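Local coordinates for mucus binding protein (Lactobacillus reuteri, PDB 3I57) that forms one repeat of a cell-wall-anchored surface protein of a gut bacterium that probably binds mucus; the repeat itself shows immunoglobulin-binding activity, at residues Leu148-Ile153 with Val179-Asp184. Sequence-based numbering, arbitrary orientation.
Sequences LTSPTI and VIYTAD
Tyr181 carries CG anti to its own carbonyl carbon (chi1 -77°), and this sends the ring from strand 176-183 to the segment 148-153. Ile153 has CG1 anti to its carbonyl carbon and an extended chain (chi2 -175°), which sets CD1 over the middle of that ring. The methyl carbon Ile153 CD1 lies 3.8 Å from the centroid of the Tyr181 ring, a CH-pi contact over one face. At the ring's edge, Tyr181 OH donates a hydrogen bond to Pro151 O at 2.6 Å. It meets a lone pair in the carbonyl plane, with a C=O...OH angle of 132°. The proline ring packs against the same hydroxyl, Pro151 CD lying 3.3 Å from Tyr181 OH. Ser150 CB also touches Tyr181 OH, at 3.4 Å. Ser150 OG rests on both methyls of Val179 and is hydrogen-bonded to Glu160 O. A phenylalanine in place of Tyr181 has no hydroxyl and would probably leave Pro151 O without this donor. The side chain of Pro158, from strand 156-158, also touches that of Tyr181. The contact ties the loop after edge strand 148-149 to the C-terminal strand, within the Muc B2-like domain of this beta-grasp repeat.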
loop_
_atom_site.group_PDB
_atom_site.type_symbol
_atom_site.label_atom_id
_atom_site.label_comp_id
_atom_site.label_asym_id
_atom_site.label_seq_id
_atom_site.Cartn_x
_atom_site.Cartn_y
_atom_site.Cartn_z
ATOM N N LEU A 148 -25.596 -7.746 20.883
ATOM C CA LEU A 148 -25.469 -7.180 22.225
ATOM C C LEU A 148 -26.816 -7.198 22.927
ATOM O O LEU A 148 -27.777 -6.615 22.456
ATOM C CB LEU A 148 -24.946 -5.747 22.142
ATOM C CG LEU A 148 -23.597 -5.610 21.444
ATOM C CD1 LEU A 148 -23.092 -4.173 21.500
ATOM C CD2 LEU A 148 -22.564 -6.574 22.064
ATOM N N THR A 149 -26.883 -7.911 24.047
ATOM C CA THR A 149 -28.140 -8.044 24.760
ATOM C C THR A 149 -28.255 -6.904 25.745
ATOM O O THR A 149 -27.362 -6.680 26.570
ATOM C CB THR A 149 -28.218 -9.361 25.524
ATOM O OG1 THR A 149 -28.048 -10.451 24.603
ATOM C CG2 THR A 149 -29.591 -9.498 26.217
ATOM N N SER A 150 -29.341 -6.164 25.633
ATOM C CA SER A 150 -29.571 -5.072 26.560
ATOM C C SER A 150 -29.819 -5.667 27.957
ATOM O O SER A 150 -30.497 -6.697 28.096
ATOM C CB SER A 150 -30.761 -4.222 26.098
ATOM O OG SER A 150 -30.520 -3.689 24.789
ATOM N N PRO A 151 -29.251 -5.036 28.983
ATOM C CA PRO A 151 -29.435 -5.553 30.339
ATOM C C PRO A 151 -30.873 -5.491 30.806
ATOM O O PRO A 151 -31.649 -4.643 30.364
ATOM C CB PRO A 151 -28.579 -4.617 31.209
ATOM C CG PRO A 151 -28.253 -3.410 30.340
ATOM C CD PRO A 151 -28.264 -3.940 28.921
ATOM N N THR A 152 -31.205 -6.374 31.736
ATOM C CA THR A 152 -32.524 -6.365 32.364
ATOM C C THR A 152 -32.492 -5.459 33.578
ATOM O O THR A 152 -31.646 -5.610 34.451
ATOM C CB THR A 152 -32.913 -7.778 32.777
ATOM O OG1 THR A 152 -33.031 -8.570 31.594
ATOM C CG2 THR A 152 -34.244 -7.784 33.570
ATOM N N ILE A 153 -33.391 -4.490 33.599
ATOM C CA ILE A 153 -33.481 -3.547 34.697
ATOM C C ILE A 153 -34.896 -3.659 35.271
ATOM O O ILE A 153 -35.878 -3.376 34.584
ATOM C CB ILE A 153 -33.167 -2.112 34.209
ATOM C CG1 ILE A 153 -31.826 -2.093 33.470
ATOM C CG2 ILE A 153 -33.135 -1.106 35.378
ATOM C CD1 ILE A 153 -31.350 -0.715 33.056
ATOM N N VAL A 179 -30.239 2.607 23.277
ATOM C CA VAL A 179 -31.383 1.825 23.713
ATOM C C VAL A 179 -32.016 2.631 24.876
ATOM O O VAL A 179 -31.289 3.114 25.746
ATOM C CB VAL A 179 -30.892 0.434 24.148
ATOM C CG1 VAL A 179 -31.951 -0.332 24.953
ATOM C CG2 VAL A 179 -30.494 -0.403 22.893
ATOM N N ILE A 180 -33.342 2.793 24.858
ATOM C CA ILE A 180 -34.077 3.614 25.845
ATOM C C ILE A 180 -34.935 2.684 26.698
ATOM O O ILE A 180 -35.577 1.775 26.154
ATOM C CB ILE A 180 -35.036 4.609 25.138
ATOM C CG1 ILE A 180 -34.253 5.687 24.407
ATOM C CG2 ILE A 180 -35.991 5.265 26.155
ATOM C CD1 ILE A 180 -35.097 6.610 23.602
ATOM N N TYR A 181 -34.932 2.889 28.019
ATOM C CA TYR A 181 -35.696 2.053 28.938
ATOM C C TYR A 181 -36.945 2.788 29.382
ATOM O O TYR A 181 -36.878 3.936 29.845
ATOM C CB TYR A 181 -34.873 1.651 30.184
ATOM C CG TYR A 181 -33.891 0.554 29.909
ATOM C CD1 TYR A 181 -32.653 0.833 29.324
ATOM C CD2 TYR A 181 -34.218 -0.769 30.157
ATOM C CE1 TYR A 181 -31.766 -0.173 29.032
ATOM C CE2 TYR A 181 -33.334 -1.783 29.880
ATOM C CZ TYR A 181 -32.109 -1.482 29.301
ATOM O OH TYR A 181 -31.249 -2.508 29.019
ATOM N N THR A 182 -38.080 2.120 29.213
ATOM C CA THR A 182 -39.380 2.697 29.524
ATOM C C THR A 182 -40.005 1.933 30.689
ATOM O O THR A 182 -39.923 0.711 30.765
ATOM C CB THR A 182 -40.299 2.650 28.290
ATOM O OG1 THR A 182 -39.767 3.505 27.264
ATOM C CG2 THR A 182 -41.703 3.116 28.641
ATOM N N ALA A 183 -40.627 2.661 31.610
ATOM C CA ALA A 183 -41.239 2.020 32.766
ATOM C C ALA A 183 -42.403 1.110 32.373
ATOM O O ALA A 183 -43.157 1.424 31.458
ATOM C CB ALA A 183 -41.686 3.078 33.804
ATOM N N ASP A 184 -42.504 -0.031 33.050
ATOM C CA ASP A 184 -43.615 -0.972 32.889
ATOM C C ASP A 184 -44.934 -0.338 33.345
ATOM O O ASP A 184 -44.953 0.337 34.381
ATOM C CB ASP A 184 -43.378 -2.215 33.742
ATOM C CG ASP A 184 -42.242 -3.076 33.233
ATOM O OD1 ASP A 184 -41.825 -2.931 32.059
ATOM O OD2 ASP A 184 -41.762 -3.902 34.022
#